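PDB 6XTZ: dally-like, isoform A from Drosophila melanogaster, which probably acts as a cell-surface proteoglycan of the glypican family, binding Wnt and Hedgehog family proteins and shielding the Wnt lipid to enable signalling at a distance. Local coordinates for residues A[8-20]-A[233-245]. The protein carries 5 engineered substitutions. Numbering follows the deposited sequence.
Sequences PNCSAVTHIFQAR and MQHCGACKGYTEK. With NAG (2-acetamido-2-deoxy-beta-D-glucopyranose), chain B.
At the disulfide-rich end of the elongated, all-alpha glypican core, the N-terminal helix 14-19 and the loop before it lie against the short, weakly bonded helix 236-239, whose Ala238 packs between Val13, Ile16 and Phe17; the centre of the contact lies about 42 Å from that of the chain. The ring of Phe17 brings CE1 to 3.5 Å from Ala238 CB, its CZ end near the carbonyl of that alanine, while Ile16 CG2, from the helix, and Val13 CB, from the N-cap position before it, each approach that methyl to 4.1 Å. Ile16 extends farther, to CD1, which meets Thr243 CG2 at 3.9 Å, the two side chains crossing nearly at right angles. Helix 236-239 ends in a Schellman motif, with Gly241 at its C-prime position: Tyr242 N hydrogen-bonds back to Gly237 O and Gly241 N to Ala238 O. This turn receives the loop: Pro8 CB sits 3.3 Å from Lys240 O, and Asn9 O comes to 3.4 Å from Gly241 CA. The side chain of Asn9 leads away from the interface, CG anti to the backbone N (chi1 -171°), and carries the N-linked glycan on ND2. Three disulfides fasten the two segments to the same neighbouring region, Cys10 to Cys48, Cys236 to Cys40 and Cys239 to Cys49. At the other end of the contact, the Arg20 guanidinium lies between Ile16 CG2 on one face and His235 ND1 over the centre of the other, the imidazole standing edge-on with the planes 74° apart. Arg20 NH1 donates to an in-plane lone pair of His235 O (3.2 Å, N-H...O 158°), while NH2 donates a hydrogen bond to a water 2.6 Å away, which accepts from Ala238 N and donates to Gln234 O.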
ATOM      1  N   PRO A   8      50.374  -0.840  -8.485  1.00 70.92           N
ATOM      2  CA  PRO A   8      49.659  -0.740  -7.209  1.00 69.18           C
ATOM      3  C   PRO A   8      50.440  -1.377  -6.070  1.00 68.43           C
ATOM      4  O   PRO A   8      51.320  -2.218  -6.266  1.00 71.10           O
ATOM      5  CB  PRO A   8      48.356  -1.497  -7.477  1.00 67.13           C
ATOM      6  CG  PRO A   8      48.718  -2.485  -8.539  1.00 68.09           C
ATOM      7  CD  PRO A   8      49.744  -1.803  -9.404  1.00 69.06           C
ATOM      8  N   ASN A   9      50.089  -0.965  -4.853  1.00 64.90           N
ATOM      9  CA  ASN A   9      50.718  -1.465  -3.632  1.00 65.48           C
ATOM     10  C   ASN A   9      49.817  -2.548  -3.050  1.00 65.16           C
ATOM     11  O   ASN A   9      48.853  -2.256  -2.336  1.00 63.17           O
ATOM     12  CB  ASN A   9      50.949  -0.332  -2.637  1.00 67.83           C
ATOM     13  CG  ASN A   9      51.780  -0.763  -1.446  1.00 78.28           C
ATOM     14  OD1 ASN A   9      52.352  -1.852  -1.435  1.00 76.86           O
ATOM     15  ND2 ASN A   9      51.855   0.095  -0.437  1.00 94.51           N
ATOM     16  N   CYS A  10      50.136  -3.808  -3.357  1.00 64.03           N
ATOM     17  CA  CYS A  10      49.319  -4.920  -2.890  1.00 61.29           C
ATOM     18  C   CYS A  10      49.497  -5.186  -1.404  1.00 62.31           C
ATOM     19  O   CYS A  10      48.641  -5.840  -0.798  1.00 64.59           O
ATOM     20  CB  CYS A  10      49.648  -6.180  -3.690  1.00 55.83           C
ATOM     21  SG  CYS A  10      49.567  -5.931  -5.474  1.00 56.49           S
ATOM     22  N   SER A  11      50.582  -4.694  -0.803  1.00 61.80           N
ATOM     23  CA  SER A  11      50.806  -4.920   0.619  1.00 64.81           C
ATOM     24  C   SER A  11      49.858  -4.094   1.478  1.00 63.83           C
ATOM     25  O   SER A  11      49.567  -4.474   2.618  1.00 65.35           O
ATOM     26  CB  SER A  11      52.258  -4.605   0.977  1.00 71.37           C
ATOM     27  OG  SER A  11      52.495  -4.801   2.359  1.00 77.41           O
ATOM     28  N   ALA A  12      49.369  -2.967   0.958  1.00 63.67           N
ATOM     29  CA  ALA A  12      48.470  -2.116   1.725  1.00 63.78           C
ATOM     30  C   ALA A  12      47.054  -2.671   1.806  1.00 63.14           C
ATOM     31  O   ALA A  12      46.284  -2.236   2.668  1.00 68.33           O
ATOM     32  CB  ALA A  12      48.435  -0.708   1.123  1.00 63.15           C
ATOM     33  N   VAL A  13      46.699  -3.621   0.941  1.00 62.34           N
ATOM     34  CA  VAL A  13      45.343  -4.146   0.863  1.00 64.06           C
ATOM     35  C   VAL A  13      45.287  -5.644   1.136  1.00 66.01           C
ATOM     36  O   VAL A  13      44.257  -6.273   0.893  1.00 67.68           O
ATOM     37  CB  VAL A  13      44.701  -3.822  -0.500  1.00 62.62           C
ATOM     38  CG1 VAL A  13      44.489  -2.325  -0.643  1.00 59.70           C
ATOM     39  CG2 VAL A  13      45.569  -4.352  -1.631  1.00 58.18           C
ATOM     40  N   THR A  14      46.376  -6.233   1.641  1.00 64.64           N
ATOM     41  CA  THR A  14      46.369  -7.669   1.907  1.00 68.40           C
ATOM     42  C   THR A  14      45.385  -8.032   3.013  1.00 70.53           C
ATOM     43  O   THR A  14      44.810  -9.127   2.992  1.00 72.46           O
ATOM     44  CB  THR A  14      47.779  -8.152   2.262  1.00 70.94           C
ATOM     45  OG1 THR A  14      47.736  -9.541   2.614  1.00 65.53           O
ATOM     46  CG2 THR A  14      48.350  -7.356   3.427  1.00 76.38           C
ATOM     47  N   HIS A  15      45.167  -7.130   3.972  1.00 69.61           N
ATOM     48  CA  HIS A  15      44.204  -7.402   5.035  1.00 67.93           C
ATOM     49  C   HIS A  15      42.771  -7.288   4.534  1.00 67.59           C
ATOM     50  O   HIS A  15      41.883  -7.985   5.038  1.00 68.52           O
ATOM     51  CB  HIS A  15      44.433  -6.452   6.210  1.00 66.89           C
ATOM     52  CG  HIS A  15      44.146  -5.017   5.892  1.00 65.67           C
ATOM     53  ND1 HIS A  15      45.016  -4.225   5.175  1.00 68.07           N
ATOM     54  CD2 HIS A  15      43.088  -4.230   6.201  1.00 66.75           C
ATOM     55  CE1 HIS A  15      44.505  -3.012   5.052  1.00 66.90           C
ATOM     56  NE2 HIS A  15      43.336  -2.989   5.666  1.00 66.00           N
ATOM     57  N   ILE A  16      42.528  -6.418   3.550  1.00 66.89           N
ATOM     58  CA  ILE A  16      41.183  -6.256   3.008  1.00 61.34           C
ATOM     59  C   ILE A  16      40.727  -7.537   2.320  1.00 59.86           C
ATOM     60  O   ILE A  16      39.579  -7.969   2.483  1.00 54.94           O
ATOM     61  CB  ILE A  16      41.138  -5.052   2.051  1.00 58.34           C
ATOM     62  CG1 ILE A  16      41.500  -3.764   2.793  1.00 56.52           C
ATOM     63  CG2 ILE A  16      39.768  -4.927   1.409  1.00 59.71           C
ATOM     64  CD1 ILE A  16      41.503  -2.534   1.909  1.00 56.56           C
ATOM     65  N   PHE A  17      41.615  -8.165   1.546  1.00 60.43           N
ATOM     66  CA  PHE A  17      41.254  -9.401   0.859  1.00 59.88           C
ATOM     67  C   PHE A  17      41.003 -10.531   1.850  1.00 64.53           C
ATOM     68  O   PHE A  17      40.073 -11.324   1.671  1.00 65.16           O
ATOM     69  CB  PHE A  17      42.348  -9.785  -0.136  1.00 60.15           C
ATOM     70  CG  PHE A  17      42.539  -8.786  -1.241  1.00 53.62           C
ATOM     71  CD1 PHE A  17      41.446  -8.192  -1.850  1.00 49.57           C
ATOM     72  CD2 PHE A  17      43.810  -8.433  -1.665  1.00 50.84           C
ATOM     73  CE1 PHE A  17      41.617  -7.271  -2.866  1.00 46.94           C
ATOM     74  CE2 PHE A  17      43.988  -7.512  -2.679  1.00 49.04           C
ATOM     75  CZ  PHE A  17      42.888  -6.928  -3.278  1.00 49.62           C
ATOM     76  N   GLN A  18      41.821 -10.617   2.903  1.00 66.75           N
ATOM     77  CA  GLN A  18      41.597 -11.629   3.930  1.00 70.34           C
ATOM     78  C   GLN A  18      40.290 -11.389   4.674  1.00 73.10           C
ATOM     79  O   GLN A  18      39.628 -12.349   5.087  1.00 74.89           O
ATOM     80  CB  GLN A  18      42.771 -11.655   4.910  1.00 74.65           C
ATOM     81  CG  GLN A  18      44.080 -12.126   4.295  1.00 78.82           C
ATOM     82  CD  GLN A  18      45.228 -12.128   5.285  1.00 80.19           C
ATOM     83  OE1 GLN A  18      45.096 -11.648   6.411  1.00 84.07           O
ATOM     84  NE2 GLN A  18      46.365 -12.673   4.869  1.00 76.51           N
ATOM     85  N   ALA A  19      39.904 -10.125   4.857  1.00 70.94           N
ATOM     86  CA  ALA A  19      38.620  -9.820   5.475  1.00 67.60           C
ATOM     87  C   ALA A  19      37.449 -10.190   4.578  1.00 69.07           C
ATOM     88  O   ALA A  19      36.336 -10.385   5.078  1.00 73.86           O
ATOM     89  CB  ALA A  19      38.548  -8.336   5.839  1.00 64.04           C
ATOM     90  N   ARG A  20      37.671 -10.292   3.269  1.00 62.42           N
ATOM     91  CA  ARG A  20      36.631 -10.660   2.321  1.00 59.97           C
ATOM     92  C   ARG A  20      36.553 -12.163   2.086  1.00 63.69           C
ATOM     93  O   ARG A  20      35.839 -12.599   1.177  1.00 71.27           O
ATOM     94  CB  ARG A  20      36.852  -9.930   0.993  1.00 57.15           C
ATOM     95  CG  ARG A  20      36.701  -8.419   1.093  1.00 59.03           C
ATOM     96  CD  ARG A  20      37.149  -7.725  -0.185  1.00 57.46           C
ATOM     97  NE  ARG A  20      36.985  -6.275  -0.106  1.00 53.21           N
ATOM     98  CZ  ARG A  20      37.371  -5.428  -1.055  1.00 50.79           C
ATOM     99  NH1 ARG A  20      37.949  -5.884  -2.158  1.00 47.08           N
ATOM    100  NH2 ARG A  20      37.183  -4.125  -0.900  1.00 44.96           N
ATOM    101  N   MET A 233      32.478  -0.904  -7.973  1.00 45.94           N
ATOM    102  CA  MET A 233      32.235   0.102  -6.949  1.00 42.98           C
ATOM    103  C   MET A 233      32.761  -0.347  -5.592  1.00 43.38           C
ATOM    104  O   MET A 233      33.426   0.424  -4.892  1.00 44.42           O
ATOM    105  CB  MET A 233      30.736   0.414  -6.871  1.00 43.27           C
ATOM    106  CG  MET A 233      30.350   1.486  -5.863  1.00 39.53           C
ATOM    107  SD  MET A 233      29.993   0.842  -4.218  1.00 50.02           S
ATOM    108  CE  MET A 233      28.688  -0.332  -4.584  1.00 45.06           C
ATOM    109  N   GLN A 234      32.487  -1.593  -5.208  1.00 49.69           N
ATOM    110  CA  GLN A 234      32.708  -2.015  -3.830  1.00 57.29           C
ATOM    111  C   GLN A 234      34.070  -2.666  -3.605  1.00 52.61           C
ATOM    112  O   GLN A 234      34.669  -2.483  -2.539  1.00 53.39           O
ATOM    113  CB  GLN A 234      31.594  -2.976  -3.398  1.00 58.80           C
ATOM    114  CG  GLN A 234      31.707  -3.464  -1.959  1.00 63.02           C
ATOM    115  CD  GLN A 234      30.550  -4.353  -1.541  1.00 64.71           C
ATOM    116  OE1 GLN A 234      29.549  -4.465  -2.249  1.00 64.50           O
ATOM    117  NE2 GLN A 234      30.685  -4.994  -0.386  1.00 62.40           N
ATOM    118  N   HIS A 235      34.582  -3.420  -4.578  1.00 55.26           N
ATOM    119  CA  HIS A 235      35.776  -4.230  -4.359  1.00 50.57           C
ATOM    120  C   HIS A 235      36.983  -3.835  -5.197  1.00 54.15           C
ATOM    121  O   HIS A 235      38.113  -4.029  -4.741  1.00 56.65           O
ATOM    122  CB  HIS A 235      35.471  -5.713  -4.622  1.00 50.71           C
ATOM    123  CG  HIS A 235      34.453  -6.296  -3.694  1.00 55.44           C
ATOM    124  ND1 HIS A 235      34.635  -6.354  -2.329  1.00 59.25           N
ATOM    125  CD2 HIS A 235      33.241  -6.849  -3.936  1.00 59.08           C
ATOM    126  CE1 HIS A 235      33.578  -6.916  -1.770  1.00 59.09           C
ATOM    127  NE2 HIS A 235      32.717  -7.225  -2.722  1.00 56.15           N
ATOM    128  N   CYS A 236      36.788  -3.296  -6.402  1.00 55.51           N
ATOM    129  CA  CYS A 236      37.914  -3.068  -7.302  1.00 55.55           C
ATOM    130  C   CYS A 236      38.878  -1.998  -6.806  1.00 56.83           C
ATOM    131  O   CYS A 236      39.983  -1.892  -7.351  1.00 54.90           O
ATOM    132  CB  CYS A 236      37.410  -2.700  -8.696  1.00 52.22           C
ATOM    133  SG  CYS A 236      36.620  -4.069  -9.567  1.00 54.32           S
ATOM    134  N   GLY A 237      38.497  -1.209  -5.801  1.00 56.39           N
ATOM    135  CA  GLY A 237      39.434  -0.254  -5.235  1.00 56.54           C
ATOM    136  C   GLY A 237      40.643  -0.928  -4.615  1.00 54.98           C
ATOM    137  O   GLY A 237      41.772  -0.459  -4.765  1.00 51.91           O
ATOM    138  N   ALA A 238      40.423  -2.047  -3.920  1.00 55.20           N
ATOM    139  CA  ALA A 238      41.535  -2.769  -3.315  1.00 50.99           C
ATOM    140  C   ALA A 238      42.424  -3.418  -4.366  1.00 55.36           C
ATOM    141  O   ALA A 238      43.614  -3.644  -4.118  1.00 51.00           O
ATOM    142  CB  ALA A 238      41.011  -3.822  -2.339  1.00 47.50           C
ATOM    143  N   CYS A 239      41.872  -3.726  -5.543  1.00 55.37           N
ATOM    144  CA  CYS A 239      42.683  -4.307  -6.606  1.00 55.45           C
ATOM    145  C   CYS A 239      43.724  -3.332  -7.142  1.00 56.76           C
ATOM    146  O   CYS A 239      44.708  -3.769  -7.748  1.00 57.66           O
ATOM    147  CB  CYS A 239      41.788  -4.799  -7.745  1.00 56.48           C
ATOM    148  SG  CYS A 239      40.616  -6.089  -7.252  1.00 56.10           S
ATOM    149  N   LYS A 240      43.536  -2.031  -6.933  1.00 56.07           N
ATOM    150  CA  LYS A 240      44.534  -1.030  -7.281  1.00 60.28           C
ATOM    151  C   LYS A 240      45.377  -0.600  -6.087  1.00 59.56           C
ATOM    152  O   LYS A 240      46.059   0.426  -6.162  1.00 58.53           O
ATOM    153  CB  LYS A 240      43.867   0.195  -7.908  1.00 60.17           C
ATOM    154  CG  LYS A 240      43.389  -0.008  -9.338  1.00 58.61           C
ATOM    155  CD  LYS A 240      42.988   1.315  -9.967  1.00 60.05           C
ATOM    156  CE  LYS A 240      42.678   1.146 -11.440  1.00 62.02           C
ATOM    157  NZ  LYS A 240      42.399   2.445 -12.111  1.00 62.27           N
ATOM    158  N   GLY A 241      45.349  -1.359  -4.995  1.00 57.30           N
ATOM    159  CA  GLY A 241      46.107  -1.001  -3.816  1.00 57.52           C
ATOM    160  C   GLY A 241      45.477   0.063  -2.949  1.00 64.17           C
ATOM    161  O   GLY A 241      46.098   0.487  -1.967  1.00 70.40           O
ATOM    162  N   TYR A 242      44.264   0.506  -3.272  1.00 60.04           N
ATOM    163  CA  TYR A 242      43.584   1.538  -2.504  1.00 64.07           C
ATOM    164  C   TYR A 242      42.804   0.918  -1.353  1.00 62.13           C
ATOM    165  O   TYR A 242      42.220  -0.160  -1.489  1.00 56.81           O
ATOM    166  CB  TYR A 242      42.637   2.338  -3.400  1.00 65.35           C
ATOM    167  CG  TYR A 242      43.319   3.050  -4.548  1.00 63.05           C
ATOM    168  CD1 TYR A 242      44.574   3.624  -4.389  1.00 62.81           C
ATOM    169  CD2 TYR A 242      42.707   3.147  -5.790  1.00 63.52           C
ATOM    170  CE1 TYR A 242      45.197   4.278  -5.437  1.00 65.57           C
ATOM    171  CE2 TYR A 242      43.322   3.798  -6.843  1.00 65.82           C
ATOM    172  CZ  TYR A 242      44.567   4.362  -6.661  1.00 68.19           C
ATOM    173  OH  TYR A 242      45.180   5.010  -7.709  1.00 70.76           O
ATOM    174  N   THR A 243      42.797   1.612  -0.214  1.00 63.52           N
ATOM    175  CA  THR A 243      42.068   1.160   0.962  1.00 61.74           C
ATOM    176  C   THR A 243      40.834   1.995   1.265  1.00 56.88           C
ATOM    177  O   THR A 243      40.068   1.632   2.164  1.00 56.13           O
ATOM    178  CB  THR A 243      42.987   1.163   2.193  1.00 62.39           C
ATOM    179  OG1 THR A 243      43.430   2.501   2.456  1.00 61.32           O
ATOM    180  CG2 THR A 243      44.199   0.275   1.955  1.00 62.58           C
ATOM    181  N   GLU A 244      40.615   3.092   0.544  1.00 54.79           N
ATOM    182  CA  GLU A 244      39.506   3.983   0.847  1.00 55.77           C
ATOM    183  C   GLU A 244      38.171   3.352   0.467  1.00 60.62           C
ATOM    184  O   GLU A 244      38.083   2.509  -0.431  1.00 62.00           O
ATOM    185  CB  GLU A 244      39.670   5.317   0.116  1.00 53.24           C
ATOM    186  CG  GLU A 244      40.782   6.205   0.656  1.00 57.92           C
ATOM    187  CD  GLU A 244      42.158   5.805   0.157  1.00 62.78           C
ATOM    188  OE1 GLU A 244      43.151   6.417   0.605  1.00 66.55           O
ATOM    189  OE2 GLU A 244      42.251   4.885  -0.682  1.00 64.06           O
ATOM    190  N   LYS A 245      37.123   3.774   1.171  1.00 58.19           N
ATOM    191  CA  LYS A 245      35.775   3.331   0.871  1.00 59.19           C
ATOM    192  C   LYS A 245      35.271   3.997  -0.410  1.00 56.40           C
ATOM    193  O   LYS A 245      35.789   5.036  -0.827  1.00 54.34           O
ATOM    194  CB  LYS A 245      34.843   3.655   2.037  1.00 59.69           C
ATOM    195  CG  LYS A 245      35.053   2.790   3.268  1.00 66.29           C
ATOM    196  CD  LYS A 245      34.809   1.321   2.957  1.00 71.58           C
ATOM    197  CE  LYS A 245      34.678   0.497   4.230  1.00 78.88           C
ATOM    198  NZ  LYS A 245      35.883   0.603   5.098  1.00 83.60           N
TER
HETATM  199  C1  NAG B 701      52.624  -0.213   0.742  1.00 61.19           C
HETATM  200  C2  NAG B 701      53.395   1.012   1.231  1.00 68.40           C
HETATM  201  C3  NAG B 701      54.222   0.656   2.462  1.00 75.76           C
HETATM  202  C4  NAG B 701      53.338   0.031   3.532  1.00 75.36           C
HETATM  203  C5  NAG B 701      52.563  -1.151   2.954  1.00 72.06           C
HETATM  204  C6  NAG B 701      51.575  -1.745   3.931  1.00 78.01           C
HETATM  205  C7  NAG B 701      54.154   2.807  -0.261  1.00 71.39           C
HETATM  206  C8  NAG B 701      55.109   3.192  -1.351  1.00 67.17           C
HETATM  207  N2  NAG B 701      54.245   1.548   0.181  1.00 69.30           N
HETATM  208  O3  NAG B 701      54.847   1.829   2.971  1.00 79.87           O
HETATM  209  O4  NAG B 701      54.136  -0.417   4.623  1.00 78.38           O
HETATM  210  O5  NAG B 701      51.810  -0.728   1.807  1.00 67.29           O
HETATM  211  O6  NAG B 701      51.057  -0.758   4.812  1.00 85.65           O
HETATM  212  O7  NAG B 701      53.336   3.599   0.198  1.00 72.38           O
HETATM  213  O   HOH W   1      37.803  -2.167  -2.415  1.00 48.99           O